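Local coordinates for protein peptidoglycan D,D-transpeptidase FtsI (Yersinia pestis, PDB 6SYN) that probably cross-links peptidoglycan strands as a penicillin-sensitive D,D-transpeptidase, a class B penicillin-binding protein presumably serving the septal cell wall, at residues Arg111-His122 / Asn222-Asn230; Asp182-Glu192 / Ala497-Met506. All blocks are in the same frame, centred on the assembly; numbering follows the deposited sequence.

Contact 1. Residues Arg111-His122 / Asn222-Asn230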
# COMPACT_ATOMS: atom_id res chain seq x y z
N ARG A 111 10.49 -19.30 18.30
CA ARG A 111 9.34 -19.01 17.41
C ARG A 111 9.43 -17.54 17.01
O ARG A 111 9.41 -16.68 17.91
CB ARG A 111 8.02 -19.32 18.11
CG ARG A 111 6.80 -19.09 17.23
CD ARG A 111 5.50 -19.37 17.95
NE ARG A 111 4.37 -19.04 17.11
CZ ARG A 111 3.09 -19.21 17.45
NH1 ARG A 111 2.76 -19.71 18.62
NH2 ARG A 111 2.14 -18.87 16.60
N ARG A 112 9.55 -17.27 15.71
CA ARG A 112 9.42 -15.89 15.18
C ARG A 112 7.95 -15.49 15.33
O ARG A 112 7.13 -15.97 14.53
CB ARG A 112 9.95 -15.82 13.75
CG ARG A 112 10.45 -14.44 13.32
CD ARG A 112 11.23 -13.73 14.40
NE ARG A 112 11.84 -12.52 13.88
CZ ARG A 112 12.64 -11.71 14.56
NH1 ARG A 112 13.12 -10.63 13.97
NH2 ARG A 112 12.98 -11.98 15.81
N TYR A 113 7.63 -14.71 16.37
CA TYR A 113 6.25 -14.33 16.75
C TYR A 113 5.97 -12.88 16.36
O TYR A 113 6.83 -12.00 16.61
CB TYR A 113 5.99 -14.60 18.24
CG TYR A 113 4.65 -14.11 18.71
CD1 TYR A 113 3.48 -14.78 18.37
CD2 TYR A 113 4.54 -12.95 19.46
CE1 TYR A 113 2.24 -14.31 18.77
CE2 TYR A 113 3.31 -12.46 19.86
CZ TYR A 113 2.15 -13.15 19.52
OH TYR A 113 0.94 -12.67 19.93
N TYR A 114 4.80 -12.63 15.77
CA TYR A 114 4.37 -11.31 15.25
C TYR A 114 3.20 -10.79 16.09
O TYR A 114 2.05 -11.15 15.83
CB TYR A 114 4.02 -11.43 13.76
CG TYR A 114 5.13 -12.03 12.94
CD1 TYR A 114 6.22 -11.27 12.55
CD2 TYR A 114 5.12 -13.38 12.60
CE1 TYR A 114 7.26 -11.82 11.81
CE2 TYR A 114 6.15 -13.94 11.86
CZ TYR A 114 7.22 -13.16 11.47
OH TYR A 114 8.25 -13.71 10.76
N PRO A 115 3.46 -9.93 17.11
CA PRO A 115 2.40 -9.42 17.98
C PRO A 115 1.39 -8.47 17.32
O PRO A 115 0.35 -8.28 17.90
CB PRO A 115 3.17 -8.67 19.09
CG PRO A 115 4.57 -9.20 18.99
CD PRO A 115 4.78 -9.43 17.51
N ALA A 116 1.72 -7.89 16.15
CA ALA A 116 0.81 -7.01 15.38
C ALA A 116 0.00 -7.83 14.36
O ALA A 116 -0.98 -7.30 13.82
CB ALA A 116 1.60 -5.90 14.72
N GLY A 117 0.41 -9.09 14.12
CA GLY A 117 -0.35 -10.10 13.36
C GLY A 117 -0.48 -9.77 11.88
O GLY A 117 0.55 -9.50 11.23
N GLN A 118 -1.72 -9.79 11.36
CA GLN A 118 -2.06 -9.63 9.92
C GLN A 118 -1.87 -8.16 9.50
O GLN A 118 -1.75 -7.92 8.28
CB GLN A 118 -3.48 -10.15 9.65
CG GLN A 118 -4.57 -9.08 9.72
CD GLN A 118 -5.92 -9.61 10.13
OE1 GLN A 118 -6.08 -10.19 11.20
NE2 GLN A 118 -6.93 -9.39 9.29
N VAL A 119 -1.81 -7.24 10.47
CA VAL A 119 -1.78 -5.75 10.28
C VAL A 119 -0.45 -5.33 9.64
O VAL A 119 -0.49 -4.58 8.64
CB VAL A 119 -2.05 -5.02 11.61
CG1 VAL A 119 -1.95 -3.51 11.49
CG2 VAL A 119 -3.41 -5.40 12.20
N MET A 120 0.70 -5.78 10.17
CA MET A 120 2.05 -5.46 9.64
C MET A 120 2.50 -6.54 8.65
O MET A 120 3.59 -6.38 8.07
CB MET A 120 3.11 -5.41 10.76
CG MET A 120 2.88 -4.37 11.84
SD MET A 120 3.41 -2.67 11.47
CE MET A 120 4.82 -2.93 10.39
N ALA A 121 1.72 -7.61 8.46
CA ALA A 121 2.17 -8.88 7.83
C ALA A 121 3.00 -8.58 6.57
O ALA A 121 4.10 -9.12 6.45
CB ALA A 121 0.99 -9.76 7.51
N HIS A 122 2.49 -7.73 5.68
CA HIS A 122 3.10 -7.44 4.36
C HIS A 122 4.45 -6.73 4.53
O HIS A 122 5.38 -7.09 3.79
CB HIS A 122 2.10 -6.68 3.48
CG HIS A 122 0.96 -7.53 3.04
ND1 HIS A 122 1.11 -8.50 2.06
CD2 HIS A 122 -0.33 -7.59 3.44
CE1 HIS A 122 -0.05 -9.11 1.87
NE2 HIS A 122 -0.95 -8.57 2.71
N ASN A 222 -2.25 -3.49 3.15
CA ASN A 222 -2.92 -4.13 1.99
C ASN A 222 -4.05 -5.01 2.52
O ASN A 222 -3.89 -5.62 3.59
CB ASN A 222 -1.96 -4.98 1.16
CG ASN A 222 -0.67 -4.27 0.83
OD1 ASN A 222 -0.63 -3.43 -0.06
ND2 ASN A 222 0.39 -4.61 1.55
N SER A 223 -5.17 -5.04 1.80
CA SER A 223 -6.26 -6.02 1.98
C SER A 223 -6.52 -6.67 0.62
O SER A 223 -6.68 -5.95 -0.36
CB SER A 223 -7.49 -5.36 2.54
OG SER A 223 -8.52 -6.31 2.74
N PRO A 224 -6.57 -8.02 0.52
CA PRO A 224 -6.47 -8.92 1.67
C PRO A 224 -5.06 -9.10 2.26
O PRO A 224 -4.09 -8.89 1.55
CB PRO A 224 -6.94 -10.26 1.08
CG PRO A 224 -6.47 -10.19 -0.35
CD PRO A 224 -6.74 -8.75 -0.75
N SER A 225 -5.00 -9.50 3.53
CA SER A 225 -3.73 -9.81 4.23
C SER A 225 -3.69 -11.32 4.50
O SER A 225 -4.36 -12.06 3.76
CB SER A 225 -3.58 -9.01 5.49
OG SER A 225 -2.22 -8.95 5.89
N TYR A 226 -2.88 -11.74 5.47
CA TYR A 226 -2.72 -13.14 5.92
C TYR A 226 -2.27 -13.12 7.37
O TYR A 226 -1.75 -12.08 7.81
CB TYR A 226 -1.72 -13.90 5.04
CG TYR A 226 -0.27 -13.51 5.17
CD1 TYR A 226 0.55 -14.08 6.14
CD2 TYR A 226 0.32 -12.62 4.29
CE1 TYR A 226 1.89 -13.75 6.24
CE2 TYR A 226 1.66 -12.28 4.38
CZ TYR A 226 2.45 -12.85 5.36
OH TYR A 226 3.77 -12.51 5.43
N ASN A 227 -2.47 -14.23 8.09
CA ASN A 227 -1.98 -14.39 9.48
C ASN A 227 -0.61 -15.07 9.45
O ASN A 227 -0.50 -16.23 9.06
CB ASN A 227 -3.00 -15.11 10.36
CG ASN A 227 -2.64 -15.04 11.83
OD1 ASN A 227 -1.62 -14.46 12.22
ND2 ASN A 227 -3.48 -15.63 12.67
N PRO A 228 0.46 -14.36 9.88
CA PRO A 228 1.82 -14.89 9.82
C PRO A 228 2.19 -15.76 11.03
O PRO A 228 3.27 -16.30 11.04
CB PRO A 228 2.67 -13.62 9.82
CG PRO A 228 1.88 -12.65 10.67
CD PRO A 228 0.42 -13.01 10.44
N ASN A 229 1.29 -15.87 12.01
CA ASN A 229 1.52 -16.56 13.30
C ASN A 229 1.00 -18.01 13.24
O ASN A 229 1.52 -18.83 14.01
CB ASN A 229 0.85 -15.82 14.45
CG ASN A 229 1.56 -14.54 14.84
OD1 ASN A 229 2.79 -14.50 14.90
ND2 ASN A 229 0.80 -13.50 15.13
N ASN A 230 0.04 -18.31 12.37
CA ASN A 230 -0.75 -19.58 12.45
C ASN A 230 -0.15 -20.64 11.51
O ASN A 230 0.82 -20.32 10.79
CB ASN A 230 -2.25 -19.32 12.25
CG ASN A 230 -2.66 -18.98 10.83
OD1 ASN A 230 -3.85 -18.90 10.54
ND2 ASN A 230 -1.69 -18.77 9.95

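Contact 2. Residues Asp182-Glu192 / Ala497-Met506. With ACT (acetate ion), chain C.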
# COMPACT_ATOMS: atom_id res chain seq x y z
N ASP A 182 4.64 3.31 12.29
CA ASP A 182 4.02 3.47 13.64
C ASP A 182 2.89 2.43 13.74
O ASP A 182 2.05 2.41 12.83
CB ASP A 182 3.57 4.92 13.86
CG ASP A 182 3.03 5.21 15.26
OD1 ASP A 182 2.47 4.29 15.88
OD2 ASP A 182 3.17 6.37 15.71
N GLU A 183 2.90 1.60 14.79
CA GLU A 183 1.96 0.45 14.95
C GLU A 183 0.52 0.98 15.10
O GLU A 183 -0.38 0.39 14.48
CB GLU A 183 2.36 -0.45 16.13
CG GLU A 183 1.20 -1.20 16.79
CD GLU A 183 0.48 -2.20 15.90
OE1 GLU A 183 1.07 -2.60 14.88
OE2 GLU A 183 -0.67 -2.57 16.21
N ARG A 184 0.33 2.04 15.90
CA ARG A 184 -0.99 2.71 16.11
C ARG A 184 -1.56 3.15 14.76
O ARG A 184 -2.79 2.98 14.55
CB ARG A 184 -0.87 3.95 17.00
CG ARG A 184 -0.51 3.68 18.46
CD ARG A 184 -0.20 4.98 19.20
NE ARG A 184 0.84 5.73 18.51
CZ ARG A 184 1.07 7.04 18.62
NH1 ARG A 184 0.33 7.80 19.41
NH2 ARG A 184 2.05 7.59 17.92
N LEU A 185 -0.72 3.72 13.89
CA LEU A 185 -1.14 4.32 12.59
C LEU A 185 -1.32 3.20 11.56
O LEU A 185 -2.24 3.31 10.74
CB LEU A 185 -0.11 5.36 12.13
CG LEU A 185 0.14 6.54 13.07
CD1 LEU A 185 0.95 7.62 12.36
CD2 LEU A 185 -1.15 7.15 13.60
N GLN A 186 -0.48 2.15 11.60
CA GLN A 186 -0.65 0.95 10.74
C GLN A 186 -1.98 0.27 11.10
O GLN A 186 -2.72 -0.14 10.17
CB GLN A 186 0.53 -0.01 10.89
CG GLN A 186 0.46 -1.22 9.96
CD GLN A 186 0.80 -0.88 8.52
OE1 GLN A 186 1.14 0.25 8.19
NE2 GLN A 186 0.72 -1.88 7.66
N ALA A 187 -2.28 0.16 12.40
CA ALA A 187 -3.53 -0.42 12.95
C ALA A 187 -4.73 0.37 12.42
O ALA A 187 -5.68 -0.27 11.91
CB ALA A 187 -3.49 -0.44 14.45
N LEU A 188 -4.67 1.71 12.51
CA LEU A 188 -5.74 2.61 12.01
C LEU A 188 -5.86 2.49 10.49
O LEU A 188 -6.99 2.30 10.00
CB LEU A 188 -5.44 4.06 12.38
CG LEU A 188 -6.34 5.08 11.69
CD1 LEU A 188 -7.79 4.85 12.09
CD2 LEU A 188 -5.91 6.50 11.99
N VAL A 189 -4.75 2.64 9.78
CA VAL A 189 -4.72 2.55 8.29
C VAL A 189 -5.32 1.20 7.88
O VAL A 189 -6.35 1.21 7.18
CB VAL A 189 -3.30 2.75 7.74
CG1 VAL A 189 -3.19 2.30 6.29
CG2 VAL A 189 -2.85 4.20 7.87
N TYR A 190 -4.72 0.08 8.30
CA TYR A 190 -5.11 -1.28 7.84
C TYR A 190 -6.59 -1.54 8.16
O TYR A 190 -7.28 -2.13 7.31
CB TYR A 190 -4.24 -2.37 8.47
CG TYR A 190 -4.78 -3.75 8.22
CD1 TYR A 190 -4.53 -4.42 7.04
CD2 TYR A 190 -5.61 -4.36 9.15
CE1 TYR A 190 -5.05 -5.68 6.80
CE2 TYR A 190 -6.14 -5.62 8.93
CZ TYR A 190 -5.86 -6.28 7.75
OH TYR A 190 -6.38 -7.52 7.54
N ARG A 191 -7.06 -1.13 9.34
CA ARG A 191 -8.43 -1.43 9.83
C ARG A 191 -9.46 -0.74 8.94
O ARG A 191 -10.51 -1.35 8.64
CB ARG A 191 -8.57 -1.02 11.30
CG ARG A 191 -10.00 -0.87 11.79
CD ARG A 191 -10.04 -0.75 13.30
NE ARG A 191 -9.46 0.47 13.86
CZ ARG A 191 -8.19 0.64 14.25
NH1 ARG A 191 -7.81 1.80 14.77
NH2 ARG A 191 -7.29 -0.32 14.12
N GLU A 192 -9.20 0.51 8.53
CA GLU A 192 -10.11 1.29 7.66
C GLU A 192 -10.10 0.67 6.25
O GLU A 192 -11.18 0.58 5.64
CB GLU A 192 -9.70 2.76 7.67
CG GLU A 192 -9.88 3.42 9.02
CD GLU A 192 -11.31 3.40 9.54
OE1 GLU A 192 -12.24 3.41 8.72
OE2 GLU A 192 -11.49 3.36 10.77
N ALA A 497 -11.48 8.97 7.15
CA ALA A 497 -11.38 8.15 8.38
C ALA A 497 -9.91 7.99 8.80
O ALA A 497 -9.63 8.15 10.00
CB ALA A 497 -12.03 6.81 8.14
N ILE A 498 -9.01 7.67 7.86
CA ILE A 498 -7.58 7.39 8.17
C ILE A 498 -6.87 8.71 8.54
O ILE A 498 -6.22 8.74 9.59
CB ILE A 498 -6.87 6.65 7.02
CG1 ILE A 498 -7.26 5.17 6.99
CG2 ILE A 498 -5.35 6.82 7.12
CD1 ILE A 498 -6.69 4.39 5.83
N MET A 499 -7.01 9.75 7.72
CA MET A 499 -6.30 11.04 7.93
C MET A 499 -6.79 11.72 9.22
O MET A 499 -5.96 12.34 9.89
CB MET A 499 -6.49 11.98 6.73
CG MET A 499 -5.55 13.18 6.76
SD MET A 499 -3.83 12.72 7.12
CE MET A 499 -3.14 12.67 5.47
N GLY A 500 -8.08 11.57 9.55
CA GLY A 500 -8.69 12.08 10.79
C GLY A 500 -7.99 11.55 12.02
O GLY A 500 -7.46 12.36 12.80
N GLY A 501 -7.98 10.22 12.19
CA GLY A 501 -7.30 9.53 13.30
C GLY A 501 -5.82 9.88 13.35
O GLY A 501 -5.32 10.20 14.45
N VAL A 502 -5.14 9.86 12.21
CA VAL A 502 -3.71 10.26 12.10
C VAL A 502 -3.52 11.62 12.77
O VAL A 502 -2.76 11.69 13.76
CB VAL A 502 -3.23 10.26 10.63
CG1 VAL A 502 -1.91 10.99 10.47
CG2 VAL A 502 -3.14 8.85 10.07
N LEU A 503 -4.19 12.67 12.27
CA LEU A 503 -4.04 14.07 12.75
C LEU A 503 -4.24 14.13 14.27
O LEU A 503 -3.50 14.89 14.93
CB LEU A 503 -5.05 14.98 12.03
CG LEU A 503 -4.71 15.30 10.58
CD1 LEU A 503 -5.95 15.69 9.79
CD2 LEU A 503 -3.66 16.40 10.51
N ARG A 504 -5.20 13.36 14.79
CA ARG A 504 -5.59 13.35 16.22
C ARG A 504 -4.59 12.55 17.05
O ARG A 504 -4.15 13.06 18.10
CB ARG A 504 -7.02 12.82 16.38
CG ARG A 504 -8.10 13.85 16.07
CD ARG A 504 -7.94 15.13 16.87
NE ARG A 504 -8.90 16.23 16.70
CZ ARG A 504 -10.00 16.25 15.95
NH1 ARG A 504 -10.73 17.36 15.93
NH2 ARG A 504 -10.40 15.22 15.22
N THR A 505 -4.23 11.34 16.61
CA THR A 505 -3.18 10.49 17.24
C THR A 505 -1.90 11.32 17.40
O THR A 505 -1.34 11.33 18.51
CB THR A 505 -2.86 9.25 16.40
OG1 THR A 505 -4.06 8.50 16.18
CG2 THR A 505 -1.82 8.36 17.05
N MET A 506 -1.49 12.00 16.33
CA MET A 506 -0.22 12.77 16.23
C MET A 506 -0.39 14.18 16.81
O MET A 506 0.55 14.99 16.66
CB MET A 506 0.21 12.84 14.76
CG MET A 506 0.49 11.48 14.16
SD MET A 506 1.68 10.54 15.16
CE MET A 506 3.17 11.48 14.84
C ACT C . 2.33 10.84 20.03
O ACT C . 1.52 10.85 19.07
OXT ACT C . 3.54 11.11 19.91
CH3 ACT C . 1.79 10.46 21.42

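Contact 1. Residues Arg111-His122 / Asn222-Asn230
N229 grips the backbone of Y114 with both ends of its carboxamide. OD1 of N229 accepts from Y114 N at 2.9 Å, in its carbonyl plane and on a lone pair, while N229 ND2 donates to Y114 O at 2.8 Å, almost straight at 176°. With both amide atoms used, rotation about the last torsion of N229 is fixed. The Y114 ring crosses P228 at a slant, CD2 3.7 Å from P228 CB; its hydroxyl is taken by E138. An Asx turn, in which N227 OD1 accepts from N229 N, shapes the loop that presents N229.

The second closely packed region surrounds A121 and H122, in helix 121-124. CB of A121 stands over a face of the Y226 ring, close to the ring normal, and Y226 in turn directs its edge at the face of H122 in a T-shaped pair with planes at 83°. N222 CB also lies over an H122 face, its amide plane nearly perpendicular to the imidazole and its ND2 bonded to N241 OD1. The contact sets the residues after strand 104-113, part of the N-terminal dimerisation-type module, against the loop leaving edge strand 217-223 of the transpeptidase sheet, and so joins the two modules. S225 OG, turned anti to its backbone N, donates to Q118 O at 2.6 Å, in the carbonyl plane.

Toward solvent the fit is looser. The extended R111 side chain brings NH2 to N229 O at 2.7 Å, but the bond is weak, bent to 128°. Y113 meets N229 OD1 obliquely through CD1, and Q118 touches Y226 O through CB, at 3.2 Å. N227, exposed, adds little area here.

Contact 2. Residues Asp182-Glu192 / Ala497-Met506
Two helices packed nearly antiparallel on one face of the transpeptidase sheet meet here: segments 183-192 and 497-505 run at 163° with axes 9.3 Å apart. L188 is a knob in a hole formed by A497, I498, G501 and V502. Its CG is anti to the backbone N (chi1 169°), which carries CD2 to 3.6 Å from G501 CA, where there is no side chain. V189 CG2 meets I498 CG2 at 3.7 Å, and the E192 and I498 side chains run past each other in opposite directions, E192 CB to I498 CG1 3.5 Å. At the other end L185 CD2 touches T505 CG2 at 3.7 Å.

No hydrogen bond links the helices. A charged cluster at the N-terminal end of helix 183-199 runs from buried D182 to exposed R184: D182, the N-cap, holds R184 by a salt bridge, OD2 using its syn lone pair toward NH2 at 2.8 Å. T505 CG2 lies over one guanidinium face, toward the NH1 rim, and an acetate, probably from the crystallisation liquor, takes a 3.3 Å bond from R184 NH1 through its O. Helices from the two ends of the transpeptidase domain, packed on its five-stranded antiparallel sheet, are typical of the serine beta-lactamase and penicillin-binding protein fold.

In the fold
Contact 1 and contact 2 have centres about 18 Å apart, and contact 1 abuts helix 183-199, which supplies one side of contact 2: Q118 NE2 probably bonds Y190 OH, and V119 O probably bonds Q186 NE2. Their segments alternate along the chain, in the order 111-122, 182-192, 222-230, 497-506. Both contacts border the same antiparallel sheet, contact 1 at its edge strand 217-223 and contact 2 through helices 183-199 and 492-505 lying on it, with L185 and V502 both touching L209 of strand 204-211. One face of helix 183-199 thus meets the N-terminal module and another the C-terminal helix, consistent with a well-defined orientation between the modules.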